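Local coordinates for predicted ATPase of the ABC class (PDB 5D6A), which binds the ATP analogue AMP-PNP and, as a predicted ABC-class ATPase, probably hydrolyses ATP, at residues Ala75-Trp79 and Ser80-Leu84; Glu36-Asn39 and Tyr40-Gln44. All coordinates share one frame; numbering follows the deposited sequence.

Both contacts are local and lie in series along the N-terminal part of the chain, neither nested nor crossed. After helix 23-33 the chain reaches contact 2, where Ala42 N reaches back to Asn39 O and starts the 3-10 segment that leads on toward strand 48-51. Strands 48-51 and 56-61 follow, and contact 1 comes at the end of strand 71-78, where Ala78 and Trp79 close turns that take the chain off the sheet on its way to helix 92-109. The nearest atoms of contact 1 and contact 2 stay about 16 Å apart. Contact 2 rests against strand 152-153 and the loop at Leu146, contact 1 against strand 137-144 of the antiparallel sheet.

Contact 1 (Ala75-Trp79 and Ser80-Leu84); sequences AFRAW and SLTGL
Trp79 O draws two donors from one residue: Thr82 OG1 donates to it at 2.9 Å, and Thr82 N adds a weak bond at 3.4 Å; Ser85 OG, beyond the turn, is a weak third partner. The hydroxyl reaches the carbonyl from above its plane, about 39° out. Chi1 of Thr82 (63°) sets OG1 between the backbone N and the carbonyl carbon, within reach of Trp79 O, while CG2 lies over one face of the Arg77 guanidinium. Just before it, Leu81 N donates to Ala78 O at 3.2 Å. The carbonyls of Ala78, the last residue of strand 71-78, and of Trp79 just after it are thus met by the amides three residues on, the second only weakly, and the chain curls off the sheet in overlapping turns. The Thr82 hydroxyl also accepts a weak bond from Leu84 N.

Two long side chains flank this turn. Arg77, bent at chi3 (68°), crosses Leu81 at about a right angle and brings NH1 to 3.3 Å from Leu81 CB; its NE and NH2 are bonded to Asp54 O and Thr174 OG1. The Trp79 indole places CZ3 4.1 Å from Leu84 CB, an apolar touch, while NE1 is tied to Thr134 O and the ring meets Phe133.

Taken together, both carbonyls find donors within the turn as the chain leaves the sheet, and the Thr82 hydroxyl, donor to one backbone group and weak acceptor from another, joins the start of the turn to its exit.

Contact 2 (Glu36-Asn39 and Tyr40-Gln44); sequences EKQN and YRAYQ
Ala42 N donates to Asn39 O at 2.8 Å, with an N-H...O angle of 155°, and this bond opens the 3-10 segment 40-44. The i to i+3 pattern carries on from Tyr43 N to Tyr40 O and from Gln44 N to Arg41 O, each carbonyl meeting the amide three residues ahead. Asn39 therefore stands at the entry to the 3-10 turns.

The close-packed side is formed by the two buried tyrosines and the part of the Ala42 methyl that rests on Ile153 of strand 152-153. Within the 3-10 segment itself, Tyr43 CD2 lies over one face of the Tyr40 ring, offset toward the rim, while Tyr40 CD1 meets the Tyr43 ring at its edge. Their hydroxyls bond to neighbouring carbonyls of one loop, Tyr40 OH to Leu146 O and Tyr43 OH to Pro147 O, which fastens the turn to the rest of the N-terminal region.

The other side is looser and faces solvent. From there Gln38, extended beyond CG, brings OE1 to 3.8 Å from Ala42 CB, brushing the methyl. Arg41 leads away from the turn, extended from CG to NE. With CG of Asn39 anti to its own nitrogen (chi1 -168°), the amide lies along the start of the segment: OD1 comes to 2.9 Å from Tyr40 N, and ND2 rests 3.7 Å from Arg41 CB.

Contact 1 (Ala75-Trp79 and Ser80-Leu84)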
loop_
_atom_site.group_PDB
_atom_site.type_symbol
_atom_site.label_atom_id
_atom_site.label_comp_id
_atom_site.label_asym_id
_atom_site.label_seq_id
_atom_site.Cartn_x
_atom_site.Cartn_y
_atom_site.Cartn_z
ATOM N N ALA A 75 -14.447 30.815 -8.477
ATOM C CA ALA A 75 -14.963 31.792 -9.428
ATOM C C ALA A 75 -16.384 31.430 -9.819
ATOM O O ALA A 75 -16.690 30.263 -10.048
ATOM C CB ALA A 75 -14.075 31.853 -10.658
ATOM N N PHE A 76 -17.245 32.438 -9.906
ATOM C CA PHE A 76 -18.641 32.219 -10.260
ATOM C C PHE A 76 -19.039 32.965 -11.526
ATOM O O PHE A 76 -18.647 34.111 -11.724
ATOM C CB PHE A 76 -19.546 32.642 -9.102
ATOM C CG PHE A 76 -21.005 32.615 -9.440
ATOM C CD1 PHE A 76 -21.712 31.422 -9.425
ATOM C CD2 PHE A 76 -21.674 33.786 -9.778
ATOM C CE1 PHE A 76 -23.057 31.394 -9.742
ATOM C CE2 PHE A 76 -23.018 33.766 -10.096
ATOM C CZ PHE A 76 -23.712 32.568 -10.076
ATOM N N ARG A 77 -19.823 32.301 -12.375
ATOM C CA ARG A 77 -20.316 32.895 -13.613
ATOM C C ARG A 77 -21.780 32.568 -13.857
ATOM O O ARG A 77 -22.136 31.399 -13.988
ATOM C CB ARG A 77 -19.526 32.408 -14.818
ATOM C CG ARG A 77 -18.061 32.786 -14.824
ATOM C CD ARG A 77 -17.596 32.890 -16.262
ATOM N NE ARG A 77 -18.235 34.030 -16.927
ATOM C CZ ARG A 77 -18.156 34.304 -18.227
ATOM N NH1 ARG A 77 -18.775 35.373 -18.715
ATOM N NH2 ARG A 77 -17.471 33.515 -19.047
ATOM N N ALA A 78 -22.615 33.602 -13.949
ATOM C CA ALA A 78 -24.046 33.429 -14.196
ATOM C C ALA A 78 -24.286 32.876 -15.598
ATOM O O ALA A 78 -23.575 33.231 -16.534
ATOM C CB ALA A 78 -24.772 34.753 -14.020
ATOM N N TRP A 79 -25.297 32.018 -15.736
ATOM C CA TRP A 79 -25.619 31.381 -17.025
ATOM C C TRP A 79 -25.830 32.341 -18.203
ATOM O O TRP A 79 -25.654 31.951 -19.357
ATOM C CB TRP A 79 -26.870 30.502 -16.899
ATOM C CG TRP A 79 -26.720 29.329 -15.994
ATOM C CD1 TRP A 79 -27.213 29.200 -14.731
ATOM C CD2 TRP A 79 -26.026 28.112 -16.282
ATOM N NE1 TRP A 79 -26.870 27.974 -14.211
ATOM C CE2 TRP A 79 -26.140 27.287 -15.146
ATOM C CE3 TRP A 79 -25.317 27.639 -17.392
ATOM C CZ2 TRP A 79 -25.573 26.015 -15.086
ATOM C CZ3 TRP A 79 -24.751 26.374 -17.331
ATOM C CH2 TRP A 79 -24.885 25.577 -16.187
ATOM N N SER A 80 -26.220 33.579 -17.919
ATOM C CA SER A 80 -26.479 34.560 -18.976
ATOM C C SER A 80 -25.239 34.920 -19.793
ATOM O O SER A 80 -25.325 35.132 -21.006
ATOM C CB SER A 80 -27.056 35.840 -18.372
ATOM O OG SER A 80 -28.232 35.561 -17.638
ATOM N N LEU A 81 -24.092 34.971 -19.126
ATOM C CA LEU A 81 -22.837 35.365 -19.761
ATOM C C LEU A 81 -22.036 34.208 -20.364
ATOM O O LEU A 81 -20.974 34.435 -20.949
ATOM C CB LEU A 81 -21.965 36.071 -18.719
ATOM C CG LEU A 81 -22.657 37.165 -17.897
ATOM C CD1 LEU A 81 -21.701 37.740 -16.863
ATOM C CD2 LEU A 81 -23.215 38.260 -18.797
ATOM N N THR A 82 -22.545 32.982 -20.243
ATOM C CA THR A 82 -21.827 31.791 -20.714
ATOM C C THR A 82 -22.307 31.195 -22.036
ATOM O O THR A 82 -21.512 30.624 -22.782
ATOM C CB THR A 82 -21.907 30.669 -19.660
ATOM O OG1 THR A 82 -23.272 30.281 -19.470
ATOM C CG2 THR A 82 -21.322 31.134 -18.329
ATOM N N GLY A 83 -23.601 31.309 -22.319
ATOM C CA GLY A 83 -24.170 30.722 -23.533
ATOM C C GLY A 83 -24.309 29.210 -23.389
ATOM O O GLY A 83 -24.280 28.476 -24.378
ATOM N N LEU A 84 -24.457 28.751 -22.145
ATOM C CA LEU A 84 -24.592 27.326 -21.838
ATOM C C LEU A 84 -25.808 27.045 -20.947
ATOM O O LEU A 84 -25.861 26.018 -20.268
ATOM C CB LEU A 84 -23.318 26.817 -21.149
ATOM C CG LEU A 84 -22.014 26.898 -21.951
ATOM C CD1 LEU A 84 -20.817 26.559 -21.079
ATOM C CD2 LEU A 84 -22.065 25.986 -23.167
#

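Contact 2 (Glu36-Asn39 and Tyr40-Gln44)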
loop_
_atom_site.group_PDB
_atom_site.type_symbol
_atom_site.label_atom_id
_atom_site.label_comp_id
_atom_site.label_asym_id
_atom_site.label_seq_id
_atom_site.Cartn_x
_atom_site.Cartn_y
_atom_site.Cartn_z
ATOM N N GLU A 36 4.240 44.660 -2.687
ATOM C CA GLU A 36 5.521 44.316 -3.314
ATOM C C GLU A 36 6.667 44.274 -2.296
ATOM O O GLU A 36 6.809 45.173 -1.466
ATOM C CB GLU A 36 5.847 45.307 -4.443
ATOM C CG GLU A 36 7.136 45.009 -5.207
ATOM C CD GLU A 36 7.116 43.673 -5.937
ATOM O OE1 GLU A 36 8.202 43.094 -6.151
ATOM O OE2 GLU A 36 6.021 43.191 -6.289
ATOM N N LYS A 37 7.467 43.209 -2.372
ATOM C CA LYS A 37 8.628 42.992 -1.490
ATOM C C LYS A 37 8.325 42.874 0.011
ATOM O O LYS A 37 9.249 42.825 0.824
ATOM C CB LYS A 37 9.705 44.067 -1.720
ATOM C CG LYS A 37 10.383 43.985 -3.076
ATOM C CD LYS A 37 11.490 45.020 -3.202
ATOM C CE LYS A 37 12.201 44.914 -4.540
ATOM N NZ LYS A 37 13.306 45.903 -4.659
ATOM N N GLN A 38 7.048 42.812 0.380
ATOM C CA GLN A 38 6.692 42.669 1.789
ATOM C C GLN A 38 6.714 41.193 2.184
ATOM O O GLN A 38 6.846 40.317 1.329
ATOM C CB GLN A 38 5.323 43.283 2.072
ATOM C CG GLN A 38 5.276 44.785 1.846
ATOM C CD GLN A 38 3.956 45.403 2.266
ATOM O OE1 GLN A 38 3.043 44.709 2.715
ATOM N NE2 GLN A 38 3.852 46.719 2.128
ATOM N N ASN A 39 6.591 40.926 3.481
ATOM C CA ASN A 39 6.612 39.556 3.992
ATOM C C ASN A 39 5.466 38.740 3.386
ATOM O O ASN A 39 4.379 39.269 3.150
ATOM C CB ASN A 39 6.519 39.566 5.523
ATOM C CG ASN A 39 6.820 38.214 6.143
ATOM O OD1 ASN A 39 7.444 37.353 5.520
ATOM N ND2 ASN A 39 6.399 38.030 7.387
ATOM N N TYR A 40 5.713 37.453 3.142
ATOM C CA TYR A 40 4.711 36.565 2.530
ATOM C C TYR A 40 3.397 36.556 3.312
ATOM O O TYR A 40 2.333 36.273 2.760
ATOM C CB TYR A 40 5.256 35.138 2.424
ATOM C CG TYR A 40 4.473 34.249 1.483
ATOM C CD1 TYR A 40 4.722 34.276 0.115
ATOM C CD2 TYR A 40 3.499 33.376 1.955
ATOM C CE1 TYR A 40 4.019 33.467 -0.758
ATOM C CE2 TYR A 40 2.792 32.560 1.086
ATOM C CZ TYR A 40 3.058 32.612 -0.270
ATOM O OH TYR A 40 2.369 31.809 -1.149
ATOM N N ARG A 41 3.490 36.860 4.602
ATOM C CA ARG A 41 2.325 36.918 5.474
ATOM C C ARG A 41 1.307 37.937 4.956
ATOM O O ARG A 41 0.101 37.771 5.143
ATOM C CB ARG A 41 2.766 37.311 6.889
ATOM C CG ARG A 41 1.670 37.241 7.937
ATOM C CD ARG A 41 2.154 37.769 9.276
ATOM N NE ARG A 41 1.144 37.592 10.316
ATOM C CZ ARG A 41 0.084 38.383 10.492
ATOM N NH1 ARG A 41 -0.136 39.415 9.682
ATOM N NH2 ARG A 41 -0.773 38.125 11.474
ATOM N N ALA A 42 1.805 38.982 4.296
ATOM C CA ALA A 42 0.957 40.056 3.768
ATOM C C ALA A 42 -0.147 39.599 2.801
ATOM O O ALA A 42 -1.138 40.309 2.629
ATOM C CB ALA A 42 1.816 41.131 3.115
ATOM N N TYR A 43 0.015 38.436 2.167
ATOM C CA TYR A 43 -1.027 37.933 1.256
ATOM C C TYR A 43 -2.394 37.793 1.937
ATOM O O TYR A 43 -3.424 37.805 1.265
ATOM C CB TYR A 43 -0.643 36.593 0.613
ATOM C CG TYR A 43 0.227 36.685 -0.627
ATOM C CD1 TYR A 43 -0.278 37.222 -1.808
ATOM C CD2 TYR A 43 1.519 36.168 -0.646
ATOM C CE1 TYR A 43 0.493 37.288 -2.955
ATOM C CE2 TYR A 43 2.296 36.225 -1.792
ATOM C CZ TYR A 43 1.779 36.787 -2.943
ATOM O OH TYR A 43 2.542 36.847 -4.085
ATOM N N GLN A 44 -2.398 37.655 3.262
ATOM C CA GLN A 44 -3.646 37.539 4.025
ATOM C C GLN A 44 -4.612 38.691 3.751
ATOM O O GLN A 44 -5.823 38.536 3.902
ATOM C CB GLN A 44 -3.348 37.476 5.529
ATOM C CG GLN A 44 -2.717 36.171 5.986
ATOM C CD GLN A 44 -3.657 34.994 5.835
ATOM O OE1 GLN A 44 -4.880 35.150 5.891
ATOM N NE2 GLN A 44 -3.094 33.802 5.653
#